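Local atomic coordinates of hypothetical protein (PDB entry 4JJA), a protein that is of unknown function but may act on peptidoglycan as a beta-N-acetylmuramidase. Residues L126-A131 with W188-R193; G152-M157 with P167-H172; K23-F28 with N47-V52; L179-N184 with V197-C202. All blocks are in the same frame, centred on the assembly; numbering follows the deposited sequence. Where two conformers were deposited one is given.

Interaction 1 of 4, residues L126-A131 with W188-R193; sequences LMDACA and WLPSSR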
loop_
_atom_site.group_PDB
_atom_site.type_symbol
_atom_site.label_atom_id
_atom_site.label_comp_id
_atom_site.label_asym_id
_atom_site.label_seq_id
_atom_site.Cartn_x
_atom_site.Cartn_y
_atom_site.Cartn_z
ATOM N N LEU A 126 11.582 1.827 -10.197
ATOM C CA LEU A 126 11.542 2.786 -11.270
ATOM C C LEU A 126 12.409 4.012 -10.976
ATOM O O LEU A 126 13.052 4.546 -11.895
ATOM C CB LEU A 126 10.103 3.186 -11.503
ATOM C CG LEU A 126 9.244 2.102 -12.156
ATOM C CD1 LEU A 126 7.771 2.486 -12.045
ATOM C CD2 LEU A 126 9.672 1.921 -13.635
HETATM N N MSE A 127 12.468 4.437 -9.718
HETATM C CA MSE A 127 13.365 5.522 -9.340
HETATM C C MSE A 127 14.814 5.139 -9.583
HETATM O O MSE A 127 15.609 5.968 -10.031
HETATM C CB MSE A 127 13.182 5.897 -7.866
HETATM C CG MSE A 127 11.876 6.630 -7.598
HETATM SE SE MSE A 127 11.613 6.939 -5.696
HETATM C CE MSE A 127 13.006 8.225 -5.464
ATOM N N ASP A 128 15.157 3.908 -9.222
ATOM C CA ASP A 128 16.538 3.436 -9.437
ATOM C C ASP A 128 16.911 3.468 -10.945
ATOM O O ASP A 128 17.950 3.989 -11.319
ATOM C CB ASP A 128 16.665 2.047 -8.881
ATOM C CG ASP A 128 18.095 1.546 -8.848
ATOM O OD1 ASP A 128 18.963 2.314 -8.389
ATOM O OD2 ASP A 128 18.254 0.353 -9.146
ATOM N N ALA A 129 15.986 2.992 -11.762
ATOM C CA ALA A 129 16.183 2.961 -13.213
ATOM C C ALA A 129 16.261 4.372 -13.755
ATOM O O ALA A 129 17.113 4.701 -14.574
ATOM C CB ALA A 129 15.109 2.160 -13.881
ATOM N N CYS A 130 15.340 5.231 -13.341
ATOM C CA CYS A 130 15.357 6.605 -13.803
ATOM C C CYS A 130 16.625 7.342 -13.382
ATOM O O CYS A 130 17.183 8.124 -14.171
ATOM C CB CYS A 130 14.079 7.323 -13.359
ATOM S SG CYS A 130 12.558 6.869 -14.267
ATOM N N ALA A 131 17.126 7.027 -12.200
ATOM C CA ALA A 131 18.347 7.624 -11.704
ATOM C C ALA A 131 19.498 7.198 -12.618
ATOM O O ALA A 131 20.290 8.044 -13.055
ATOM C CB ALA A 131 18.661 7.211 -10.249
ATOM N N TRP A 188 18.096 5.489 -0.042
ATOM C CA TRP A 188 17.536 4.149 -0.039
ATOM C C TRP A 188 17.489 3.486 -1.420
ATOM O O TRP A 188 17.116 2.318 -1.523
ATOM C CB TRP A 188 16.138 4.206 0.584
ATOM C CG TRP A 188 16.110 4.460 2.044
ATOM C CD1 TRP A 188 17.132 4.352 2.924
ATOM C CD2 TRP A 188 14.977 4.842 2.816
ATOM N NE1 TRP A 188 16.713 4.678 4.185
ATOM C CE2 TRP A 188 15.377 4.955 4.143
ATOM C CE3 TRP A 188 13.651 5.101 2.511
ATOM C CZ2 TRP A 188 14.479 5.293 5.152
ATOM C CZ3 TRP A 188 12.784 5.430 3.478
ATOM C CH2 TRP A 188 13.184 5.518 4.792
ATOM N N LEU A 189 17.879 4.183 -2.488
ATOM C CA LEU A 189 18.065 3.512 -3.766
ATOM C C LEU A 189 19.362 2.688 -3.797
ATOM O O LEU A 189 20.331 3.062 -3.173
ATOM C CB LEU A 189 18.080 4.524 -4.936
ATOM C CG LEU A 189 16.825 5.359 -5.174
ATOM C CD1 LEU A 189 17.005 6.273 -6.357
ATOM C CD2 LEU A 189 15.604 4.447 -5.342
ATOM N N PRO A 190 19.412 1.615 -4.610
ATOM C CA PRO A 190 20.722 0.934 -4.909
ATOM C C PRO A 190 21.840 1.822 -5.437
ATOM O O PRO A 190 21.606 2.760 -6.202
ATOM C CB PRO A 190 20.338 -0.030 -6.017
ATOM C CG PRO A 190 18.937 -0.358 -5.757
ATOM C CD PRO A 190 18.282 0.935 -5.250
ATOM N N SER A 191 23.081 1.509 -5.063
ATOM C CA SER A 191 24.256 2.281 -5.507
ATOM C C SER A 191 24.098 3.745 -5.115
ATOM O O SER A 191 24.777 4.624 -5.650
ATOM C CB SER A 191 24.486 2.161 -7.037
ATOM O OG SER A 191 24.874 0.846 -7.413
ATOM N N SER A 192 23.169 3.990 -4.187
ATOM C CA SER A 192 22.970 5.288 -3.570
ATOM C C SER A 192 22.857 6.440 -4.557
ATOM O O SER A 192 23.336 7.544 -4.325
ATOM C CB SER A 192 24.069 5.514 -2.560
ATOM O OG SER A 192 24.119 4.360 -1.733
ATOM N N ARG A 193 22.164 6.162 -5.650
ATOM C CA ARG A 193 21.777 7.202 -6.553
ATOM C C ARG A 193 20.641 8.055 -5.971
ATOM O O ARG A 193 19.970 7.649 -5.020
ATOM C CB ARG A 193 21.303 6.607 -7.876
ATOM C CG ARG A 193 22.300 5.683 -8.607
ATOM C CD ARG A 193 21.497 4.735 -9.548
ATOM N NE ARG A 193 22.246 3.554 -10.004
ATOM C CZ ARG A 193 23.280 3.586 -10.845
ATOM N NH1 ARG A 193 23.751 4.741 -11.329
ATOM N NH2 ARG A 193 23.867 2.446 -11.182
#
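Leu189, Pro190 and Arg193 lean on Met127, Asp128 and Ala131, joining the last turns of helix 119-132 to the loop between helix 176-185 and strand 197-200. Both pieces belong to the alpha/beta domain, probably Rossmann-like, whose parallel sheet this helix covers, Met127 touching Ile137 of strand 136-140.

The apolar part centres on Leu189. Its CG stands anti to the carbonyl carbon (chi1 -62°), and the two methyls beyond it meet the helix: CD2 lies 3.8 Å from Met127 CB, while CD1 faces Ala131 CB at 4.3 Å. Val183 of helix 176-185 and Val124 also touch this leucine, so it is wedged between two helices. Further along the loop, Arg193 CB touches Ala131 CB of the helix at 3.6 Å.

A second kind of packing sets the Asp128 carboxylate obliquely across the ring of Pro190: Asp128 CG, anti to its backbone N (chi1 -171°), lies 3.7 Å from Pro190 CG.

The polar part is weaker. Asp128 OD1 makes a long salt bridge of 3.9 Å to Arg193 NE, arriving at the edge of the guanidinium near its plane, whereas OD2 pairs with Lys93. Two cationic partners would be expected to favour the ionised carboxylate. Arg193 CD touches both helix residues, 3.7 Å from Asp128 OD1 and 3.8 Å from Ala131 CB.

Interaction 2 of 4, residues G152-M157 with P167-H172; sequences GPILDM and PIPIVH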
loop_
_atom_site.group_PDB
_atom_site.type_symbol
_atom_site.label_atom_id
_atom_site.label_comp_id
_atom_site.label_asym_id
_atom_site.label_seq_id
_atom_site.Cartn_x
_atom_site.Cartn_y
_atom_site.Cartn_z
ATOM N N GLY A 152 3.724 0.708 14.246
ATOM C CA GLY A 152 4.389 -0.561 14.056
ATOM C C GLY A 152 5.914 -0.445 14.107
ATOM O O GLY A 152 6.470 0.639 14.028
ATOM N N PRO A 153 6.592 -1.590 14.283
ATOM C CA PRO A 153 8.033 -1.594 14.272
ATOM C C PRO A 153 8.605 -1.108 12.947
ATOM O O PRO A 153 8.025 -1.389 11.891
ATOM C CB PRO A 153 8.392 -3.080 14.473
ATOM C CG PRO A 153 7.198 -3.775 14.787
ATOM C CD PRO A 153 6.035 -2.939 14.349
ATOM N N ILE A 154 9.757 -0.460 12.991
ATOM C CA ILE A 154 10.537 -0.232 11.779
ATOM C C ILE A 154 11.051 -1.582 11.297
ATOM O O ILE A 154 11.535 -2.384 12.085
ATOM C CB ILE A 154 11.681 0.783 12.026
ATOM C CG1 ILE A 154 11.112 2.206 12.374
ATOM C CG2 ILE A 154 12.625 0.862 10.834
ATOM C CD1 ILE A 154 12.129 3.225 12.905
ATOM N N LEU A 155 10.998 -1.805 9.993
ATOM C CA LEU A 155 11.450 -3.052 9.424
ATOM C C LEU A 155 12.942 -3.244 9.654
ATOM O O LEU A 155 13.732 -2.418 9.235
ATOM C CB LEU A 155 11.167 -3.077 7.940
ATOM C CG LEU A 155 11.568 -4.309 7.166
ATOM C CD1 LEU A 155 10.946 -5.577 7.696
ATOM C CD2 LEU A 155 11.227 -4.105 5.708
ATOM N N ASP A 156 13.297 -4.350 10.310
ATOM C CA ASP A 156 14.679 -4.800 10.427
ATOM C C ASP A 156 15.101 -5.289 9.062
ATOM O O ASP A 156 14.435 -6.101 8.445
ATOM C CB ASP A 156 14.806 -5.888 11.495
ATOM C CG ASP A 156 16.246 -6.255 11.832
ATOM O OD1 ASP A 156 17.067 -6.341 10.924
ATOM O OD2 ASP A 156 16.472 -6.505 13.043
HETATM N N MSE A 157 16.202 -4.774 8.560
HETATM C CA MSE A 157 16.538 -5.142 7.206
HETATM C C MSE A 157 17.065 -6.591 7.055
HETATM O O MSE A 157 17.125 -7.065 5.932
HETATM C CB MSE A 157 17.358 -4.051 6.509
HETATM C CG MSE A 157 16.618 -2.661 6.485
HETATM SE SE MSE A 157 14.880 -2.638 5.612
HETATM C CE MSE A 157 15.540 -2.369 3.862
ATOM N N PRO A 167 13.274 0.659 5.332
ATOM C CA PRO A 167 13.286 0.671 6.797
ATOM C C PRO A 167 12.286 1.690 7.332
ATOM O O PRO A 167 12.635 2.762 7.834
ATOM C CB PRO A 167 14.752 0.999 7.135
ATOM C CG PRO A 167 15.179 1.827 5.979
ATOM C CD PRO A 167 14.477 1.320 4.761
ATOM N N ILE A 168 11.031 1.308 7.229
ATOM C CA ILE A 168 9.897 2.153 7.582
ATOM C C ILE A 168 8.981 1.343 8.492
ATOM O O ILE A 168 9.068 0.116 8.554
ATOM C CB ILE A 168 9.173 2.717 6.334
ATOM C CG1 ILE A 168 8.522 1.572 5.500
ATOM C CG2 ILE A 168 10.099 3.554 5.498
ATOM C CD1 ILE A 168 7.803 2.056 4.241
ATOM N N PRO A 169 8.070 1.994 9.222
ATOM C CA PRO A 169 7.102 1.295 10.054
ATOM C C PRO A 169 6.047 0.580 9.199
ATOM O O PRO A 169 6.031 0.716 7.973
ATOM C CB PRO A 169 6.471 2.419 10.919
ATOM C CG PRO A 169 7.448 3.584 10.829
ATOM C CD PRO A 169 7.947 3.449 9.382
ATOM N N ILE A 170 5.189 -0.198 9.840
ATOM C CA ILE A 170 4.132 -0.874 9.134
ATOM C C ILE A 170 3.212 0.144 8.472
ATOM O O ILE A 170 2.861 0.033 7.272
ATOM C CB ILE A 170 3.348 -1.842 10.072
ATOM C CG1 ILE A 170 4.269 -2.997 10.523
ATOM C CG2 ILE A 170 2.095 -2.382 9.421
ATOM C CD1 ILE A 170 3.629 -3.941 11.543
ATOM N N VAL A 171 2.744 1.114 9.268
ATOM C CA VAL A 171 1.905 2.223 8.795
ATOM C C VAL A 171 2.900 3.391 8.786
ATOM O O VAL A 171 3.291 3.895 9.845
ATOM C CB VAL A 171 0.710 2.443 9.737
ATOM C CG1 VAL A 171 -0.026 3.756 9.311
ATOM C CG2 VAL A 171 -0.233 1.244 9.781
ATOM N N HIS A 172 3.318 3.810 7.591
ATOM C CA HIS A 172 4.367 4.818 7.465
ATOM C C HIS A 172 3.826 6.255 7.468
ATOM O O HIS A 172 4.588 7.201 7.709
ATOM C CB HIS A 172 5.250 4.534 6.243
ATOM C CG HIS A 172 4.477 4.374 4.978
ATOM N ND1 HIS A 172 3.864 5.439 4.347
ATOM C CD2 HIS A 172 4.264 3.279 4.207
ATOM C CE1 HIS A 172 3.312 4.990 3.228
ATOM N NE2 HIS A 172 3.502 3.669 3.151
#
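Ile168 O is gripped by several groups: it accepts a hydrogen bond of 3.1 Å from Leu155 N, another from Arg115 NH1, and a CA-H...O contact of 3.6 Å from Ile154 CA. The Leu155 N-H points fairly straight at the oxygen (154°), yet its nitrogen stands above the carbonyl plane, 45° out of it. Pro153 O is held in a similar way, with Arg115 NH1 donating to it and Pro169 CA approaching at 3.4 Å, so one guanidinium nitrogen ties both segments together.

Neither segment is a regular strand. They run roughly antiparallel within the long connection between strand 136-140 and helix 176-185, and Ile170 and Val171, both facing Asp151, form a classic beta bulge. At its side lies Gly152, whose backbone angles call for glycine and whose oxygen is buried without a polar partner, against Pro169 CB at 3.6 Å.

Ile154 straddles two prolines. Its CG1, anti to the carbonyl carbon (chi1 -65°), approaches Pro169 CG at 4.2 Å, while CG2 rests on Pro167 O. Pro153 and Ile170 lie side by side and point the same way, Pro153 CD meeting Ile170 CD1 at 3.8 Å. Helix 352-362 covers this region through Phe358, which touches Ile168 and Pro169, and through Asp354, whose carboxylate accepts from Ile154 N.

The bent chain of Met157, a selenomethionine, crosses Pro167 with CE 3.9 Å from Pro167 CD, a contact made doubtful by a second conformer.

Interaction 3 of 4, residues K23-F28 with N47-V52; sequences KRIAIF and NNFNVV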
loop_
_atom_site.group_PDB
_atom_site.type_symbol
_atom_site.label_atom_id
_atom_site.label_comp_id
_atom_site.label_asym_id
_atom_site.label_seq_id
_atom_site.Cartn_x
_atom_site.Cartn_y
_atom_site.Cartn_z
ATOM N N LYS A 23 7.623 16.482 -24.353
ATOM C CA LYS A 23 8.379 15.367 -23.806
ATOM C C LYS A 23 7.735 14.050 -24.216
ATOM O O LYS A 23 6.519 13.946 -24.435
ATOM C CB LYS A 23 8.449 15.440 -22.280
ATOM C CG LYS A 23 9.361 16.582 -21.759
ATOM C CD LYS A 23 9.583 16.443 -20.256
ATOM C CE LYS A 23 10.592 17.435 -19.722
ATOM N NZ LYS A 23 10.133 18.836 -19.872
ATOM N N ARG A 24 8.556 13.021 -24.316
ATOM C CA ARG A 24 8.067 11.666 -24.472
ATOM C C ARG A 24 7.775 11.131 -23.075
ATOM O O ARG A 24 8.614 11.196 -22.203
ATOM C CB ARG A 24 9.118 10.810 -25.144
ATOM C CG ARG A 24 9.495 11.235 -26.572
ATOM C CD ARG A 24 10.744 10.502 -27.028
ATOM N NE ARG A 24 11.925 10.859 -26.188
ATOM C CZ ARG A 24 13.011 10.093 -26.005
ATOM N NH1 ARG A 24 13.080 8.897 -26.568
ATOM N NH2 ARG A 24 14.014 10.492 -25.227
ATOM N N ILE A 25 6.565 10.620 -22.871
ATOM C CA ILE A 25 6.035 10.393 -21.519
ATOM C C ILE A 25 5.741 8.905 -21.305
ATOM O O ILE A 25 5.114 8.244 -22.132
ATOM C CB ILE A 25 4.737 11.213 -21.300
ATOM C CG1 ILE A 25 5.005 12.716 -21.451
ATOM C CG2 ILE A 25 4.090 10.887 -19.919
ATOM C CD1 ILE A 25 3.782 13.497 -21.780
ATOM N N ALA A 26 6.213 8.369 -20.199
ATOM C CA ALA A 26 5.752 7.075 -19.689
ATOM C C ALA A 26 4.955 7.317 -18.428
ATOM O O ALA A 26 5.193 8.278 -17.740
ATOM C CB ALA A 26 6.927 6.170 -19.357
ATOM N N ILE A 27 4.028 6.414 -18.138
ATOM C CA ILE A 27 3.181 6.504 -16.943
ATOM C C ILE A 27 3.275 5.201 -16.145
ATOM O O ILE A 27 3.197 4.109 -16.740
ATOM C CB ILE A 27 1.748 6.748 -17.306
ATOM C CG1 ILE A 27 1.579 8.010 -18.144
ATOM C CG2 ILE A 27 0.884 6.789 -16.062
ATOM C CD1 ILE A 27 0.238 8.116 -18.749
ATOM N N PHE A 28 3.407 5.314 -14.812
ATOM C CA PHE A 28 3.272 4.214 -13.872
ATOM C C PHE A 28 1.959 4.408 -13.178
ATOM O O PHE A 28 1.771 5.379 -12.431
ATOM C CB PHE A 28 4.415 4.173 -12.876
ATOM C CG PHE A 28 4.232 3.166 -11.755
ATOM C CD1 PHE A 28 4.179 1.833 -12.021
ATOM C CD2 PHE A 28 4.149 3.567 -10.435
ATOM C CE1 PHE A 28 4.033 0.896 -10.975
ATOM C CE2 PHE A 28 3.988 2.676 -9.410
ATOM C CZ PHE A 28 3.924 1.355 -9.671
ATOM N N ASN A 47 -5.075 15.753 -24.900
ATOM C CA ASN A 47 -4.403 17.030 -24.857
ATOM C C ASN A 47 -3.107 17.047 -25.688
ATOM O O ASN A 47 -2.306 17.954 -25.522
ATOM C CB ASN A 47 -4.193 17.472 -23.415
ATOM C CG ASN A 47 -5.469 17.980 -22.797
ATOM O OD1 ASN A 47 -5.847 19.137 -22.996
ATOM N ND2 ASN A 47 -6.169 17.100 -22.078
ATOM N N ASN A 48 -2.951 16.042 -26.554
ATOM C CA ASN A 48 -1.892 15.957 -27.564
ATOM C C ASN A 48 -0.507 15.751 -26.977
ATOM O O ASN A 48 0.514 16.037 -27.618
ATOM C CB ASN A 48 -1.937 17.156 -28.531
ATOM C CG ASN A 48 -3.270 17.286 -29.220
ATOM O OD1 ASN A 48 -3.833 16.290 -29.686
ATOM N ND2 ASN A 48 -3.804 18.503 -29.264
ATOM N N PHE A 49 -0.456 15.176 -25.768
ATOM C CA PHE A 49 0.821 14.759 -25.221
ATOM C C PHE A 49 1.224 13.384 -25.786
ATOM O O PHE A 49 0.401 12.511 -26.067
ATOM C CB PHE A 49 0.774 14.730 -23.686
ATOM C CG PHE A 49 0.600 16.052 -23.081
ATOM C CD1 PHE A 49 1.665 16.892 -22.960
ATOM C CD2 PHE A 49 -0.629 16.493 -22.638
ATOM C CE1 PHE A 49 1.508 18.162 -22.413
ATOM C CE2 PHE A 49 -0.782 17.741 -22.095
ATOM C CZ PHE A 49 0.279 18.574 -21.972
ATOM N N ASN A 50 2.520 13.214 -25.875
ATOM C CA ASN A 50 3.110 12.012 -26.463
ATOM C C ASN A 50 3.387 10.956 -25.388
ATOM O O ASN A 50 4.488 10.870 -24.866
ATOM C CB ASN A 50 4.403 12.408 -27.177
ATOM C CG ASN A 50 5.025 11.262 -27.901
ATOM O OD1 ASN A 50 4.350 10.260 -28.215
ATOM N ND2 ASN A 50 6.337 11.403 -28.190
ATOM N N VAL A 51 2.368 10.153 -25.092
ATOM C CA VAL A 51 2.539 9.058 -24.147
ATOM C C VAL A 51 3.005 7.827 -24.921
ATOM O O VAL A 51 2.324 7.393 -25.865
ATOM C CB VAL A 51 1.272 8.766 -23.336
ATOM C CG1 VAL A 51 1.525 7.641 -22.305
ATOM C CG2 VAL A 51 0.760 10.041 -22.628
ATOM N N VAL A 52 4.163 7.301 -24.544
ATOM C CA VAL A 52 4.833 6.252 -25.304
ATOM C C VAL A 52 4.811 4.918 -24.608
ATOM O O VAL A 52 5.095 3.897 -25.255
ATOM C CB VAL A 52 6.292 6.664 -25.625
ATOM C CG1 VAL A 52 6.312 7.966 -26.452
ATOM C CG2 VAL A 52 7.168 6.748 -24.436
HETATM O O HOH W 1 4.325 15.361 -25.141
#
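Ile25 bonds through both its backbone groups to the neighbouring strand: Val52 N donates to Ile25 O at 2.8 Å, almost straight (172°), and Ile25 N donates to Asn50 O at 2.9 Å with more bend (148°). One residue thus pairs with two that flank Val51, the pattern of parallel strands. Beyond the last direct bond a water takes over, donating to Lys23 O at 2.7 Å and accepting from Asn50 N at 2.9 Å.

Strands 24-28 and 50-56 are the two arms of a beta-alpha-beta crossover, with helix 40-46 between them; a Schellman motif with Asn48 as its C-prime residue ends that helix and leads into the second strand.

Outside the backbone bonds, Ile25 CD1 reaches Phe49 CB at 3.8 Å, and the ring of Phe49 packs edge-to-face with Phe17. The side chains of Ile27 and Val51 cross at about a right angle, Ile27 CD1 meeting Val51 CG1 at 3.8 Å, and Leu44 of the crossover helix touches both. On the other face Arg24 and Asn50 lie alongside each other, Arg24 CG 3.6 Å from Asn50 ND2, before the guanidinium carries on to a salt bridge with Asp103.

Interaction 4 of 4, residues L179-N184 with V197-C202; sequences LALMVN and VTVIPC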
loop_
_atom_site.group_PDB
_atom_site.type_symbol
_atom_site.label_atom_id
_atom_site.label_comp_id
_atom_site.label_asym_id
_atom_site.label_seq_id
_atom_site.Cartn_x
_atom_site.Cartn_y
_atom_site.Cartn_z
ATOM N N LEU A 179 7.198 9.806 0.343
ATOM C CA LEU A 179 8.064 8.668 0.443
ATOM C C LEU A 179 9.165 8.726 -0.597
ATOM O O LEU A 179 10.310 8.397 -0.301
ATOM C CB LEU A 179 7.257 7.370 0.343
ATOM C CG LEU A 179 7.999 6.090 0.597
ATOM C CD1 LEU A 179 8.682 6.088 1.982
ATOM C CD2 LEU A 179 7.028 4.904 0.510
ATOM N N ALA A 180 8.853 9.143 -1.822
ATOM C CA ALA A 180 9.868 9.262 -2.863
ATOM C C ALA A 180 10.947 10.224 -2.425
ATOM O O ALA A 180 12.162 9.962 -2.637
ATOM C CB ALA A 180 9.267 9.699 -4.168
ATOM N N LEU A 181 10.551 11.366 -1.873
ATOM C CA LEU A 181 11.522 12.332 -1.395
ATOM C C LEU A 181 12.428 11.742 -0.317
ATOM O O LEU A 181 13.647 12.011 -0.281
ATOM C CB LEU A 181 10.822 13.615 -0.920
ATOM C CG LEU A 181 10.028 14.399 -1.985
ATOM C CD1 LEU A 181 9.279 15.591 -1.384
ATOM C CD2 LEU A 181 10.929 14.846 -3.159
HETATM N N MSE A 182 11.842 10.963 0.583
HETATM C CA MSE A 182 12.612 10.295 1.629
HETATM C C MSE A 182 13.556 9.261 1.078
HETATM O O MSE A 182 14.701 9.162 1.531
HETATM C CB MSE A 182 11.689 9.705 2.689
HETATM C CG MSE A 182 12.427 9.093 3.849
HETATM SE SE MSE A 182 11.147 8.688 5.281
HETATM C CE MSE A 182 12.443 8.674 6.751
ATOM N N VAL A 183 13.128 8.466 0.104
ATOM C CA VAL A 183 14.009 7.502 -0.535
ATOM C C VAL A 183 15.245 8.187 -1.111
ATOM O O VAL A 183 16.352 7.682 -0.934
ATOM C CB VAL A 183 13.215 6.762 -1.645
ATOM C CG1 VAL A 183 14.130 6.039 -2.614
ATOM C CG2 VAL A 183 12.169 5.838 -1.003
ATOM N N ASN A 184 15.073 9.347 -1.725
ATOM C CA ASN A 184 16.214 10.102 -2.214
ATOM C C ASN A 184 17.060 10.546 -1.047
ATOM O O ASN A 184 18.272 10.287 -1.061
ATOM C CB ASN A 184 15.772 11.292 -3.062
ATOM C CG ASN A 184 15.580 10.955 -4.529
ATOM O OD1 ASN A 184 16.093 9.967 -5.070
ATOM N ND2 ASN A 184 14.828 11.823 -5.197
ATOM N N VAL A 197 13.138 14.050 -9.044
ATOM C CA VAL A 197 11.714 13.898 -8.694
ATOM C C VAL A 197 11.065 15.256 -8.481
ATOM O O VAL A 197 11.574 16.078 -7.734
ATOM C CB VAL A 197 11.532 13.056 -7.382
ATOM C CG1 VAL A 197 10.047 13.061 -6.976
ATOM C CG2 VAL A 197 12.000 11.639 -7.576
ATOM N N THR A 198 9.941 15.449 -9.137
ATOM C CA THR A 198 9.060 16.576 -8.875
ATOM C C THR A 198 7.721 16.021 -8.436
ATOM O O THR A 198 7.221 15.080 -9.054
ATOM C CB THR A 198 8.854 17.396 -10.144
ATOM O OG1 THR A 198 10.115 17.864 -10.609
ATOM C CG2 THR A 198 7.822 18.546 -9.958
ATOM N N VAL A 199 7.202 16.532 -7.330
ATOM C CA VAL A 199 5.882 16.151 -6.836
ATOM C C VAL A 199 4.913 17.316 -7.051
ATOM O O VAL A 199 5.217 18.446 -6.689
ATOM C CB VAL A 199 5.897 15.729 -5.352
ATOM C CG1 VAL A 199 4.514 15.244 -4.953
ATOM C CG2 VAL A 199 7.007 14.715 -5.078
ATOM N N ILE A 200 3.742 17.019 -7.624
ATOM C CA ILE A 200 2.606 17.940 -7.637
ATOM C C ILE A 200 1.746 17.537 -6.432
ATOM O O ILE A 200 1.084 16.500 -6.442
ATOM C CB ILE A 200 1.759 17.849 -8.921
ATOM C CG1 ILE A 200 2.654 17.993 -10.160
ATOM C CG2 ILE A 200 0.619 18.873 -8.873
ATOM C CD1 ILE A 200 3.468 19.312 -10.248
ATOM N N PRO A 201 1.801 18.299 -5.337
ATOM C CA PRO A 201 1.088 17.904 -4.126
ATOM C C PRO A 201 -0.405 18.070 -4.244
ATOM O O PRO A 201 -0.892 18.900 -5.008
ATOM C CB PRO A 201 1.656 18.864 -3.047
ATOM C CG PRO A 201 2.942 19.344 -3.556
ATOM C CD PRO A 201 2.763 19.380 -5.049
ATOM N N CYS A 202 -1.132 17.295 -3.459
ATOM C CA CYS A 202 -2.542 17.532 -3.324
ATOM C C CYS A 202 -2.803 18.897 -2.679
ATOM O O CYS A 202 -1.995 19.364 -1.874
ATOM C CB CYS A 202 -3.168 16.513 -2.387
ATOM S SG CYS A 202 -3.003 14.794 -2.886
#
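Val197 contributes more surface to this contact than any other residue, followed by Leu181 and Val199. The two valines, two positions apart on strand 197-200, both point at helix 176-185.

The branches of Val197 divide the work. CG1, anti to the backbone N (chi1 174°), faces the helix at two places, 4.4 Å from Ala180 CB and 4.3 Å from Leu181 CD2. CG2 instead approaches the amide of Asn184, 3.7 Å from ND2, with the two side chains set obliquely. That amide nitrogen is hydrogen-bonded to Cys195 O, which fixes the group beside the methyl.

Leu181 spans both valines. While its CD2 meets Val197, its CG lies 4.3 Å from Val199 CG2, so the branched end of Leu181 touches both valines from the helix side.

The axes of 179-184 and 197-200 run nearly antiparallel (158°), 9.4 Å apart at closest approach. Helix 176-185 is the helical link of a beta-alpha-beta crossover from strand 136-140 to strand 197-200, the outermost strand at this end of the parallel sheet. Ile139 of the neighbouring strand touches both Ala180 and Val197, continuing the apolar layer inward, and a glycerol bonds to Val199 N and Val197 O.

With loosely spaced apolar carbons and no polar bond directly between helix and strand, the contact relies on shape and dispersion, while the amide nitrogen of Asn184 spends its polar bond on Cys195 O.

Interactions 1 and 4 share a core, their centres 14 Å apart: Met127 CE packs on Ala180 O at 3.4 Å, and Trp188 N probably bonds to Val183 O at 2.9 Å. Trp188 also carries interaction 1 across to interaction 2, with its CZ2 3.6 Å from Pro167 CG. Leu126 CD1 meets Phe28 CG of interaction 3 at 3.6 Å. Interactions 3 and 4 join the same parallel sheet without touching, their nearest atoms about 9 Å apart; interactions 2 and 3 are farthest apart, about 35 Å between centres. Glycerol molecules, probably from crystallisation, lie near interactions 1, 2 and 4, but these mark no established active site.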